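PDB 2Z73: rhodopsin from Todarodes pacificus, which absorbs light through bound retinal and, once the chromophore isomerises from 11-cis to all-trans, activates G-protein signalling to phospholipase C in dim-light vision. Local coordinates for residues Gly50-Gly53 / Ile54-Tyr57; Ile74-Ala77 / Phe78-Thr82; Ser122-Thr125 / Met126-Ile129; Leu299-Met302 / Phe303-Ser307; Ser307-His310 / Asn311-Tyr315. All blocks are in the same frame, centred on the assembly; numbering follows the deposited sequence.

The five contacts are local ones inside transmembrane segments of a single rhodopsin-family bundle. Along the chain they run from interaction 1 on helix 31-61, through interaction 2 on helix 70-87 and interaction 3 on helix 104-138, to interactions 4 and 5 in the seventh transmembrane segment, which share Ser307. Interactions 1, 2 and 5 touch one another, with centres about 9 to 11 Å apart. Interaction 3 touches interaction 2, centres about 11 Å apart, and grazes interaction 5. Interaction 4 holds the retinal lysine, its centre about 14 Å from that of interaction 5. They link the retinal site, through the seventh segment, to the polar middle of the bundle.

Interaction 1: Gly50-Gly53 / Ile54-Tyr57; sequences GGNG and IVIY. With TWT (docosane), chain G.
Gly50 to Gly53 and Ile54 to Tyr57 are bound turn to turn by helical backbone bonds. Ile54 N meets Gly50 O at 3.1 Å, and Val55 N meets Gly51 O at 3.2 Å. The shortest of the set joins Tyr57 N to Gly53 O at 2.7 Å.

The apolar contacts fall mostly on carbonyl oxygens. The glycines offer no side chain, so Ile54 and Tyr57 meet backbone atoms there. Ile54 CG1 lies beside its own backbone N (chi1 -60°) and reaches back to Gly50 O at 3.1 Å. Tyr57 uses only its CB, which rests 3.3 Å from Gly53 O. Its ring swings away from this turn. Asn52 and Val55 lie side by side and point the same way, toward the interior of the bundle.

A docosane chain packs on the bare glycine backbone. Its C7 is 3.7 Å from Gly50 CA and 3.6 Å from Gly51 N.

The polar end of Asn52 turns inward, where ND2 donates to Ala308 O. Asn52 and Val55 match the GNxxV sequence of the first helix in this receptor family. Both also touch Pro312 of helix 311-318. On the side of helix 70-87, Val55 and Ile56 pack on Ala77, and Asn52 lies against Asp80.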
# COMPACT_ATOMS: atom_id res chain seq x y z
N GLY A 50 13.20 -1.75 -6.31
CA GLY A 50 13.64 -3.07 -6.69
C GLY A 50 12.51 -4.07 -6.59
O GLY A 50 12.11 -4.70 -7.58
N GLY A 51 11.97 -4.21 -5.38
CA GLY A 51 10.89 -5.15 -5.16
C GLY A 51 9.62 -4.90 -5.96
O GLY A 51 9.02 -5.82 -6.50
N ASN A 52 9.21 -3.65 -6.06
CA ASN A 52 7.99 -3.36 -6.81
C ASN A 52 8.18 -3.55 -8.29
O ASN A 52 7.24 -3.90 -9.01
CB ASN A 52 7.48 -1.95 -6.49
CG ASN A 52 6.82 -1.87 -5.11
OD1 ASN A 52 5.85 -2.57 -4.82
ND2 ASN A 52 7.34 -1.00 -4.27
N GLY A 53 9.41 -3.32 -8.77
CA GLY A 53 9.68 -3.51 -10.18
C GLY A 53 9.50 -4.98 -10.52
O GLY A 53 8.89 -5.34 -11.52
N ILE A 54 10.04 -5.84 -9.66
CA ILE A 54 9.95 -7.27 -9.86
C ILE A 54 8.51 -7.75 -9.95
O ILE A 54 8.18 -8.56 -10.81
CB ILE A 54 10.65 -8.03 -8.74
CG1 ILE A 54 12.12 -7.63 -8.69
CG2 ILE A 54 10.50 -9.52 -8.96
CD1 ILE A 54 12.94 -8.41 -7.69
N VAL A 55 7.65 -7.28 -9.05
CA VAL A 55 6.27 -7.71 -9.09
C VAL A 55 5.64 -7.24 -10.39
O VAL A 55 5.00 -8.03 -11.10
CB VAL A 55 5.45 -7.22 -7.84
CG1 VAL A 55 5.97 -5.89 -7.36
CG2 VAL A 55 3.96 -7.13 -8.17
N ILE A 56 5.85 -5.98 -10.75
CA ILE A 56 5.30 -5.48 -12.00
C ILE A 56 5.83 -6.27 -13.20
O ILE A 56 5.07 -6.64 -14.09
CB ILE A 56 5.65 -4.00 -12.23
CG1 ILE A 56 5.00 -3.13 -11.14
CG2 ILE A 56 5.18 -3.58 -13.62
CD1 ILE A 56 5.29 -1.65 -11.31
N TYR A 57 7.14 -6.53 -13.21
CA TYR A 57 7.76 -7.28 -14.30
C TYR A 57 7.18 -8.68 -14.37
O TYR A 57 6.59 -9.06 -15.38
CB TYR A 57 9.28 -7.34 -14.11
CG TYR A 57 10.03 -8.15 -15.16
CD1 TYR A 57 10.60 -9.38 -14.84
CD2 TYR A 57 10.15 -7.69 -16.47
CE1 TYR A 57 11.28 -10.13 -15.79
CE2 TYR A 57 10.82 -8.43 -17.43
CZ TYR A 57 11.38 -9.65 -17.08
OH TYR A 57 12.05 -10.39 -18.02
C1 TWT G . 10.23 -9.54 -4.10
C2 TWT G . 11.51 -9.50 -3.31
C3 TWT G . 12.02 -8.07 -3.31
C4 TWT G . 13.33 -7.91 -2.53
C5 TWT G . 13.69 -6.43 -2.64
C6 TWT G . 15.16 -6.20 -2.96
C7 TWT G . 15.21 -5.48 -4.32
C8 TWT G . 16.30 -6.11 -5.18
C9 TWT G . 17.33 -5.09 -5.67
C10 TWT G . 18.46 -5.16 -4.66
C11 TWT G . 19.73 -5.90 -5.08
C12 TWT G . 20.71 -5.29 -4.10
C13 TWT G . 22.17 -5.73 -4.13
C14 TWT G . 22.76 -4.46 -3.54
C15 TWT G . 24.24 -4.17 -3.71
C16 TWT G . 24.33 -2.89 -2.88
C17 TWT G . 25.61 -2.61 -2.19
C18 TWT G . 25.72 -1.09 -2.37
C19 TWT G . 26.96 -0.46 -1.76
C20 TWT G . 26.83 1.03 -2.07
C21 TWT G . 28.02 1.81 -1.52
C22 TWT G . 27.82 3.28 -1.86

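Interaction 2: Ile74-Ala77 / Phe78-Thr82; sequences INLA and FSDFT. With PLM (palmitic acid), chain E.
Leu76 and Asp80 meet one helical turn apart, a branched methyl against a carboxylate. Leu76 CD2 comes within 3.3 Å of Asp80 OD1. Asp80 CG lies anti to the carbonyl carbon (chi1 -64°), which folds the acid back over its own helix. The carboxyl carbon CG then sits 3.3 Å from Leu76 O, the oxygen that also accepts Asp80 N at 2.8 Å. The acid is buried, and its OD2 is hydrogen-bonded to Ser122. Burial would tend to raise its pKa, and the hydrogen bond to oppose this. Ser79 OG turns to the same Ser122 hydroxyl.

The two phenylalanines point away from this polar side. In both, CG is anti to the backbone N (chi1 180° in Phe78, 177° in Phe81), which sends the rings outward from the helix. A palmitic acid chain lies along them. Its atom CB is 3.6 Å from Phe78 CE1, while C9 stands over one face of the Phe81 ring, offset toward the rim.

Thr82 closes the stretch. Its OG1 bonds Phe78 O at 2.8 Å, and its N reaches the same oxygen from the opposite face of the carbonyl plane at 3.0 Å.

Leu76 to Asp80 form the LAxxD motif of the second helix in rhodopsin-family receptors. Its acid takes part in the polar core between helices 70-87, 104-138 and 311-318.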
# COMPACT_ATOMS: atom_id res chain seq x y z
N ILE A 74 -0.64 -5.23 -9.70
CA ILE A 74 0.29 -4.45 -10.50
C ILE A 74 0.12 -2.98 -10.17
O ILE A 74 1.10 -2.27 -9.91
CB ILE A 74 0.06 -4.72 -12.02
CG1 ILE A 74 0.51 -6.16 -12.35
CG2 ILE A 74 0.85 -3.72 -12.87
CD1 ILE A 74 0.15 -6.63 -13.73
N ASN A 75 -1.13 -2.52 -10.16
CA ASN A 75 -1.43 -1.13 -9.86
C ASN A 75 -0.83 -0.74 -8.51
O ASN A 75 -0.28 0.36 -8.36
CB ASN A 75 -2.95 -0.91 -9.85
CG ASN A 75 -3.32 0.55 -9.61
OD1 ASN A 75 -3.08 1.41 -10.46
ND2 ASN A 75 -3.89 0.83 -8.45
N LEU A 76 -0.95 -1.64 -7.53
CA LEU A 76 -0.42 -1.42 -6.19
C LEU A 76 1.11 -1.28 -6.26
O LEU A 76 1.69 -0.40 -5.63
CB LEU A 76 -0.77 -2.60 -5.29
CG LEU A 76 -1.10 -2.37 -3.82
CD1 LEU A 76 -0.98 -3.70 -3.08
CD2 LEU A 76 -0.17 -1.34 -3.20
N ALA A 77 1.75 -2.15 -7.02
CA ALA A 77 3.19 -2.13 -7.16
C ALA A 77 3.67 -0.85 -7.86
O ALA A 77 4.73 -0.33 -7.52
CB ALA A 77 3.67 -3.35 -7.92
N PHE A 78 2.91 -0.37 -8.83
CA PHE A 78 3.29 0.86 -9.54
C PHE A 78 3.22 1.99 -8.52
O PHE A 78 4.10 2.86 -8.46
CB PHE A 78 2.32 1.16 -10.69
CG PHE A 78 2.67 2.41 -11.45
CD1 PHE A 78 3.33 2.34 -12.67
CD2 PHE A 78 2.37 3.66 -10.93
CE1 PHE A 78 3.70 3.49 -13.35
CE2 PHE A 78 2.73 4.83 -11.61
CZ PHE A 78 3.40 4.74 -12.82
N SER A 79 2.16 1.95 -7.72
CA SER A 79 1.93 2.92 -6.68
C SER A 79 3.11 2.95 -5.72
O SER A 79 3.71 3.99 -5.47
CB SER A 79 0.66 2.57 -5.92
OG SER A 79 0.36 3.51 -4.91
N ASP A 80 3.44 1.78 -5.17
CA ASP A 80 4.54 1.68 -4.22
C ASP A 80 5.88 1.97 -4.87
O ASP A 80 6.80 2.50 -4.23
CB ASP A 80 4.52 0.29 -3.58
CG ASP A 80 3.27 0.07 -2.76
OD1 ASP A 80 2.99 -1.10 -2.40
OD2 ASP A 80 2.58 1.06 -2.47
N PHE A 81 6.00 1.63 -6.15
CA PHE A 81 7.24 1.90 -6.85
C PHE A 81 7.50 3.41 -6.86
O PHE A 81 8.55 3.87 -6.41
CB PHE A 81 7.16 1.42 -8.30
CG PHE A 81 8.40 1.74 -9.09
CD1 PHE A 81 9.52 0.93 -9.02
CD2 PHE A 81 8.47 2.91 -9.86
CE1 PHE A 81 10.69 1.27 -9.68
CE2 PHE A 81 9.64 3.26 -10.52
CZ PHE A 81 10.75 2.44 -10.44
N THR A 82 6.53 4.17 -7.38
CA THR A 82 6.62 5.62 -7.49
C THR A 82 6.81 6.30 -6.14
O THR A 82 7.51 7.30 -6.04
CB THR A 82 5.35 6.22 -8.16
OG1 THR A 82 4.94 5.41 -9.26
CG2 THR A 82 5.63 7.63 -8.68
C1 PLM E . 5.68 -4.13 -21.29
O2 PLM E . 6.73 -4.35 -21.88
C2 PLM E . 5.64 -4.32 -19.77
C3 PLM E . 5.31 -3.04 -18.99
C4 PLM E . 6.42 -2.72 -17.99
C5 PLM E . 6.00 -1.64 -17.03
C6 PLM E . 7.13 -1.35 -16.07
C7 PLM E . 6.97 0.02 -15.47
C8 PLM E . 8.11 0.36 -14.49
C9 PLM E . 7.74 1.52 -13.56
CA PLM E . 8.19 2.86 -14.09
CB PLM E . 7.30 3.97 -13.55
CC PLM E . 7.95 5.33 -13.72
CD PLM E . 7.05 6.42 -13.19
CE PLM E . 7.84 7.38 -12.33
CF PLM E . 7.85 8.79 -12.89
CG PLM E . 8.66 9.74 -12.00

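Interaction 3: Ser122-Thr125 / Met126-Ile129; sequences SIMT and MAMI
Ser122 to Thr125 continue straight into Met126 to Ile129 as regular helix. Met126 N bonds Ser122 O at 3.1 Å. Ala127 N bonds Ile123 O at 2.7 Å. Ile129 N bonds Thr125 O at 2.9 Å.

On one side of the helix, Met124 lies over its successors. Its CG is anti to the backbone N (chi1 -167°), and the chain then bends at both later torsions. Met128, bent at its own outer torsions, crosses it at a slant. Met124 SD lands 3.6 Å from Met128 CE. Met124 SD is also 3.7 Å from Ala127 CB.

On another side, Met126 runs back along the helix beside Ser122. Met126 CG is 3.2 Å from Ser122 O, and Met126 CE is 3.5 Å from that oxygen. Met126 also touches Val267 and Phe270 of helix 246-286. An alanine here would remove the sulfur and both outer carbons, and this would probably open a gap between Ser122 and Phe270. Further on, Ile129 CG1 lies 3.2 Å from Thr125 O.

All eight residues are buried. They touch helices 70-87, 149-167, 195-224 and 246-286, with Thr125 and Met128 on Val159, for example, and Ile123 on Pro212. This is the central place that the third transmembrane helix holds in the seven-helix fold of rhodopsin-family receptors.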
# COMPACT_ATOMS: atom_id res chain seq x y z
N SER A 122 -2.56 3.20 -2.67
CA SER A 122 -2.26 1.87 -2.19
C SER A 122 -3.39 1.23 -1.37
O SER A 122 -3.67 0.04 -1.53
CB SER A 122 -0.94 1.87 -1.42
OG SER A 122 0.14 1.96 -2.33
N ILE A 123 -4.06 2.01 -0.52
CA ILE A 123 -5.17 1.46 0.27
C ILE A 123 -6.41 1.28 -0.58
O ILE A 123 -7.12 0.28 -0.44
CB ILE A 123 -5.56 2.35 1.45
CG1 ILE A 123 -4.85 3.70 1.35
CG2 ILE A 123 -5.30 1.63 2.76
CD1 ILE A 123 -5.37 4.74 2.32
N MET A 124 -6.70 2.24 -1.45
CA MET A 124 -7.89 2.12 -2.29
C MET A 124 -7.73 0.94 -3.25
O MET A 124 -8.71 0.27 -3.60
CB MET A 124 -8.14 3.41 -3.07
CG MET A 124 -9.51 3.45 -3.71
SD MET A 124 -10.83 2.97 -2.56
CE MET A 124 -11.18 4.49 -1.73
N THR A 125 -6.49 0.69 -3.68
CA THR A 125 -6.26 -0.43 -4.58
C THR A 125 -6.54 -1.66 -3.75
O THR A 125 -7.19 -2.59 -4.21
CB THR A 125 -4.80 -0.49 -5.09
OG1 THR A 125 -4.51 0.67 -5.86
CG2 THR A 125 -4.59 -1.72 -5.96
N MET A 126 -6.04 -1.67 -2.51
CA MET A 126 -6.27 -2.80 -1.63
C MET A 126 -7.78 -2.97 -1.46
O MET A 126 -8.29 -4.09 -1.41
CB MET A 126 -5.58 -2.59 -0.27
CG MET A 126 -4.08 -2.85 -0.31
SD MET A 126 -3.24 -2.64 1.28
CE MET A 126 -1.77 -1.72 0.81
N ALA A 127 -8.50 -1.85 -1.40
CA ALA A 127 -9.95 -1.91 -1.26
C ALA A 127 -10.53 -2.70 -2.44
O ALA A 127 -11.33 -3.61 -2.25
CB ALA A 127 -10.53 -0.50 -1.24
N MET A 128 -10.11 -2.35 -3.66
CA MET A 128 -10.58 -3.05 -4.86
C MET A 128 -10.21 -4.52 -4.77
O MET A 128 -10.93 -5.39 -5.29
CB MET A 128 -9.95 -2.46 -6.12
CG MET A 128 -10.24 -1.00 -6.35
SD MET A 128 -11.99 -0.66 -6.23
CE MET A 128 -11.95 0.78 -5.18
N ILE A 129 -9.09 -4.81 -4.13
CA ILE A 129 -8.65 -6.19 -4.00
C ILE A 129 -9.53 -6.90 -2.98
O ILE A 129 -9.84 -8.08 -3.14
CB ILE A 129 -7.19 -6.29 -3.54
CG1 ILE A 129 -6.27 -5.66 -4.59
CG2 ILE A 129 -6.82 -7.76 -3.32
CD1 ILE A 129 -4.80 -5.62 -4.18

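Interaction 4: Leu299-Met302 / Phe303-Ser307; sequences LPVM and FAKAS. With RET (retinal), chain D.
Lys305 N bonds Val301 O at 2.7 Å, the shortest hydrogen bond between Leu299-Met302 and Phe303-Ser307. Lys305 CG lies 3.2 Å from the same oxygen, where the lysine side chain begins.

Val301 and Lys305 then run side by side in the same direction. Val301 CG2 is 4.0 Å from Lys305 CE. The lysine chain is extended through its middle torsions, then bends at the last one (chi4 -78°) and presents NZ to the chromophore. NZ is bonded covalently to retinal C15 at 1.3 Å, the retinylidene linkage of the visual pigments. It is also hydrogen-bonded to Tyr111 OH. Val301 CG2 packs against C15 at 3.8 Å.

The turn before is less firmly closed. Pro300 has no N-H to give and kinks the helix, and the bond from Phe303 N to Leu299 O is weak at 3.4 Å. Phe303 turns its ring out to the surface.

Helix 246-286 borders one side, with Tyr277 on Val301 and Trp274 on Ala304. Helix 31-61 borders another, with Phe40 on Met302 and Ile41 on Lys305.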
# COMPACT_ATOMS: atom_id res chain seq x y z
N LEU A 299 10.50 10.41 12.92
CA LEU A 299 10.56 8.96 13.09
C LEU A 299 9.30 8.21 12.64
O LEU A 299 9.40 7.14 12.05
CB LEU A 299 10.89 8.61 14.54
CG LEU A 299 12.38 8.43 14.85
CD1 LEU A 299 13.17 9.67 14.46
CD2 LEU A 299 12.55 8.13 16.33
N PRO A 300 8.11 8.75 12.94
CA PRO A 300 6.90 8.06 12.51
C PRO A 300 6.62 8.22 11.01
O PRO A 300 5.93 7.38 10.42
CB PRO A 300 5.82 8.72 13.36
CG PRO A 300 6.55 9.07 14.60
CD PRO A 300 7.81 9.67 14.04
N VAL A 301 7.16 9.27 10.39
CA VAL A 301 6.95 9.44 8.95
C VAL A 301 7.85 8.48 8.18
O VAL A 301 7.46 7.97 7.13
CB VAL A 301 7.23 10.90 8.47
CG1 VAL A 301 8.72 11.13 8.32
CG2 VAL A 301 6.53 11.16 7.13
N MET A 302 9.04 8.22 8.69
CA MET A 302 9.95 7.28 8.05
C MET A 302 9.29 5.90 8.03
O MET A 302 9.28 5.20 7.01
CB MET A 302 11.28 7.20 8.81
CG MET A 302 11.99 8.53 8.94
SD MET A 302 11.98 9.42 7.37
CE MET A 302 13.68 9.17 6.86
N PHE A 303 8.73 5.51 9.17
CA PHE A 303 8.05 4.23 9.29
C PHE A 303 6.96 4.19 8.23
O PHE A 303 6.78 3.18 7.54
CB PHE A 303 7.44 4.10 10.69
CG PHE A 303 6.98 2.71 11.02
CD1 PHE A 303 7.90 1.68 11.16
CD2 PHE A 303 5.62 2.44 11.19
CE1 PHE A 303 7.48 0.38 11.46
CE2 PHE A 303 5.18 1.14 11.49
CZ PHE A 303 6.11 0.11 11.62
N ALA A 304 6.22 5.29 8.09
CA ALA A 304 5.15 5.37 7.10
C ALA A 304 5.70 5.25 5.68
O ALA A 304 5.20 4.47 4.87
CB ALA A 304 4.35 6.68 7.26
N LYS A 305 6.75 6.02 5.38
CA LYS A 305 7.34 5.98 4.04
C LYS A 305 7.83 4.59 3.61
O LYS A 305 7.74 4.23 2.43
CB LYS A 305 8.50 6.97 3.95
CG LYS A 305 8.08 8.43 4.04
CD LYS A 305 9.20 9.33 3.56
CE LYS A 305 8.95 10.79 3.91
NZ LYS A 305 7.99 11.48 3.05
N ALA A 306 8.34 3.80 4.56
CA ALA A 306 8.83 2.47 4.24
C ALA A 306 7.69 1.53 3.89
O ALA A 306 7.89 0.50 3.25
CB ALA A 306 9.64 1.92 5.41
N SER A 307 6.47 1.88 4.29
CA SER A 307 5.32 1.02 3.99
C SER A 307 5.32 0.56 2.54
O SER A 307 5.03 -0.58 2.26
CB SER A 307 3.99 1.74 4.27
OG SER A 307 2.87 0.92 3.95
C1 RET D . -3.24 10.19 6.28
C2 RET D . -3.69 8.96 7.13
C3 RET D . -2.99 7.65 6.81
C4 RET D . -3.00 7.32 5.31
C5 RET D . -2.58 8.51 4.43
C6 RET D . -2.68 9.81 4.85
C7 RET D . -2.25 10.98 3.98
C8 RET D . -0.92 11.30 3.67
C9 RET D . -0.33 12.33 2.81
C10 RET D . 1.01 12.28 2.77
C11 RET D . 1.98 13.05 2.01
C12 RET D . 3.34 12.93 2.03
C13 RET D . 4.34 12.15 2.85
C14 RET D . 5.67 12.20 2.54
C15 RET D . 6.70 11.48 3.30
C16 RET D . -4.41 11.17 6.16
C17 RET D . -2.17 10.92 7.16
C18 RET D . -2.07 8.01 3.11
C19 RET D . -1.21 13.29 2.03
C20 RET D . 3.77 11.32 4.03

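Interaction 5: Ser307-His310 / Asn311-Tyr315; sequences SAIH and NPMIY. With TWT (docosane), chain G.
Ile314 closes tightly on His310, where the helix resumes after an irregular stretch. Ile314 N bonds His310 O at 2.9 Å, and Ile314 CG1 packs on the same oxygen at 3.2 Å. Pro312 CD adds to this knot, 3.5 Å from His310 C.

Met313 also presses close, with CE 3.0 Å from Ile309 O. Its last torsion (chi3 -87°) turns that methyl back to the preceding residues. The rest of its contact is looser. Met313 CE meets the edge of the His310 ring near its plane, 3.6 Å from His310 CD2. Met313 CE lies 4.0 Å from Ile309 CD1, while Ile309 CG1 stands over one ring face. This side borders palmitic acid at Met313 and docosane, whose C1 is 3.5 Å from Pro312 O, consistent with a lipid-facing position. An alanine for Met313 would lack everything beyond CB, and is likely to leave the His310 edge and Ile309 without their shared apolar neighbour.

Asn311 points inward to Leu76 and Asp80. Its backbone O accepts Tyr315 N at 2.7 Å and lies over one face of the Tyr315 ring, near its rim. Asn311, Pro312 and Tyr315 form the NPxxY motif of the seventh transmembrane segment in rhodopsin-family receptors.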
# COMPACT_ATOMS: atom_id res chain seq x y z
N SER A 307 6.47 1.88 4.29
CA SER A 307 5.32 1.02 3.99
C SER A 307 5.32 0.56 2.54
O SER A 307 5.03 -0.58 2.26
CB SER A 307 3.99 1.74 4.27
OG SER A 307 2.87 0.92 3.95
N ALA A 308 5.66 1.46 1.63
CA ALA A 308 5.65 1.12 0.21
C ALA A 308 6.70 0.10 -0.24
O ALA A 308 6.80 -0.18 -1.43
CB ALA A 308 5.77 2.40 -0.63
N ILE A 309 7.46 -0.46 0.69
CA ILE A 309 8.48 -1.44 0.31
C ILE A 309 8.20 -2.80 0.93
O ILE A 309 9.08 -3.67 0.93
CB ILE A 309 9.86 -1.05 0.83
CG1 ILE A 309 9.93 -1.33 2.33
CG2 ILE A 309 10.16 0.41 0.48
CD1 ILE A 309 11.30 -1.40 2.91
N HIS A 310 6.99 -3.02 1.43
CA HIS A 310 6.72 -4.28 2.08
C HIS A 310 5.98 -5.36 1.32
O HIS A 310 6.34 -6.52 1.41
CB HIS A 310 6.02 -4.02 3.41
CG HIS A 310 6.90 -3.38 4.44
ND1 HIS A 310 6.49 -2.34 5.24
CD2 HIS A 310 8.19 -3.64 4.79
CE1 HIS A 310 7.48 -1.98 6.04
NE2 HIS A 310 8.52 -2.75 5.78
N ASN A 311 4.95 -5.00 0.56
CA ASN A 311 4.19 -5.99 -0.17
C ASN A 311 5.04 -6.98 -0.95
O ASN A 311 4.85 -8.18 -0.85
CB ASN A 311 3.18 -5.31 -1.10
CG ASN A 311 2.25 -4.37 -0.37
OD1 ASN A 311 2.22 -4.36 0.87
ND2 ASN A 311 1.49 -3.58 -1.11
N PRO A 312 5.99 -6.48 -1.77
CA PRO A 312 6.82 -7.42 -2.53
C PRO A 312 7.47 -8.50 -1.65
O PRO A 312 7.44 -9.69 -1.98
CB PRO A 312 7.84 -6.50 -3.19
CG PRO A 312 7.03 -5.27 -3.46
CD PRO A 312 6.31 -5.09 -2.13
N MET A 313 8.04 -8.09 -0.52
CA MET A 313 8.65 -9.07 0.37
C MET A 313 7.58 -9.99 0.96
O MET A 313 7.80 -11.19 1.13
CB MET A 313 9.44 -8.36 1.47
CG MET A 313 10.46 -7.37 0.93
SD MET A 313 11.64 -6.73 2.13
CE MET A 313 10.75 -5.32 2.82
N ILE A 314 6.41 -9.45 1.26
CA ILE A 314 5.33 -10.26 1.81
C ILE A 314 4.95 -11.33 0.77
O ILE A 314 4.84 -12.52 1.10
CB ILE A 314 4.08 -9.39 2.14
CG1 ILE A 314 4.43 -8.36 3.22
CG2 ILE A 314 2.94 -10.26 2.65
CD1 ILE A 314 3.30 -7.37 3.51
N TYR A 315 4.78 -10.89 -0.47
CA TYR A 315 4.44 -11.78 -1.58
C TYR A 315 5.46 -12.90 -1.73
O TYR A 315 5.10 -14.07 -1.89
CB TYR A 315 4.41 -11.02 -2.90
CG TYR A 315 3.38 -9.91 -3.02
CD1 TYR A 315 3.69 -8.73 -3.70
CD2 TYR A 315 2.09 -10.07 -2.54
CE1 TYR A 315 2.74 -7.74 -3.89
CE2 TYR A 315 1.12 -9.08 -2.73
CZ TYR A 315 1.46 -7.92 -3.41
OH TYR A 315 0.51 -6.95 -3.62
C1 TWT G . 10.23 -9.54 -4.10
C2 TWT G . 11.51 -9.50 -3.31
C3 TWT G . 12.02 -8.07 -3.31
C4 TWT G . 13.33 -7.91 -2.53
C5 TWT G . 13.69 -6.43 -2.64
C6 TWT G . 15.16 -6.20 -2.96
C7 TWT G . 15.21 -5.48 -4.32
C8 TWT G . 16.30 -6.11 -5.18
C9 TWT G . 17.33 -5.09 -5.67
C10 TWT G . 18.46 -5.16 -4.66
C11 TWT G . 19.73 -5.90 -5.08
C12 TWT G . 20.71 -5.29 -4.10
C13 TWT G . 22.17 -5.73 -4.13
C14 TWT G . 22.76 -4.46 -3.54
C15 TWT G . 24.24 -4.17 -3.71
C16 TWT G . 24.33 -2.89 -2.88
C17 TWT G . 25.61 -2.61 -2.19
C18 TWT G . 25.72 -1.09 -2.37
C19 TWT G . 26.96 -0.46 -1.76
C20 TWT G . 26.83 1.03 -2.07
C21 TWT G . 28.02 1.81 -1.52
C22 TWT G . 27.82 3.28 -1.86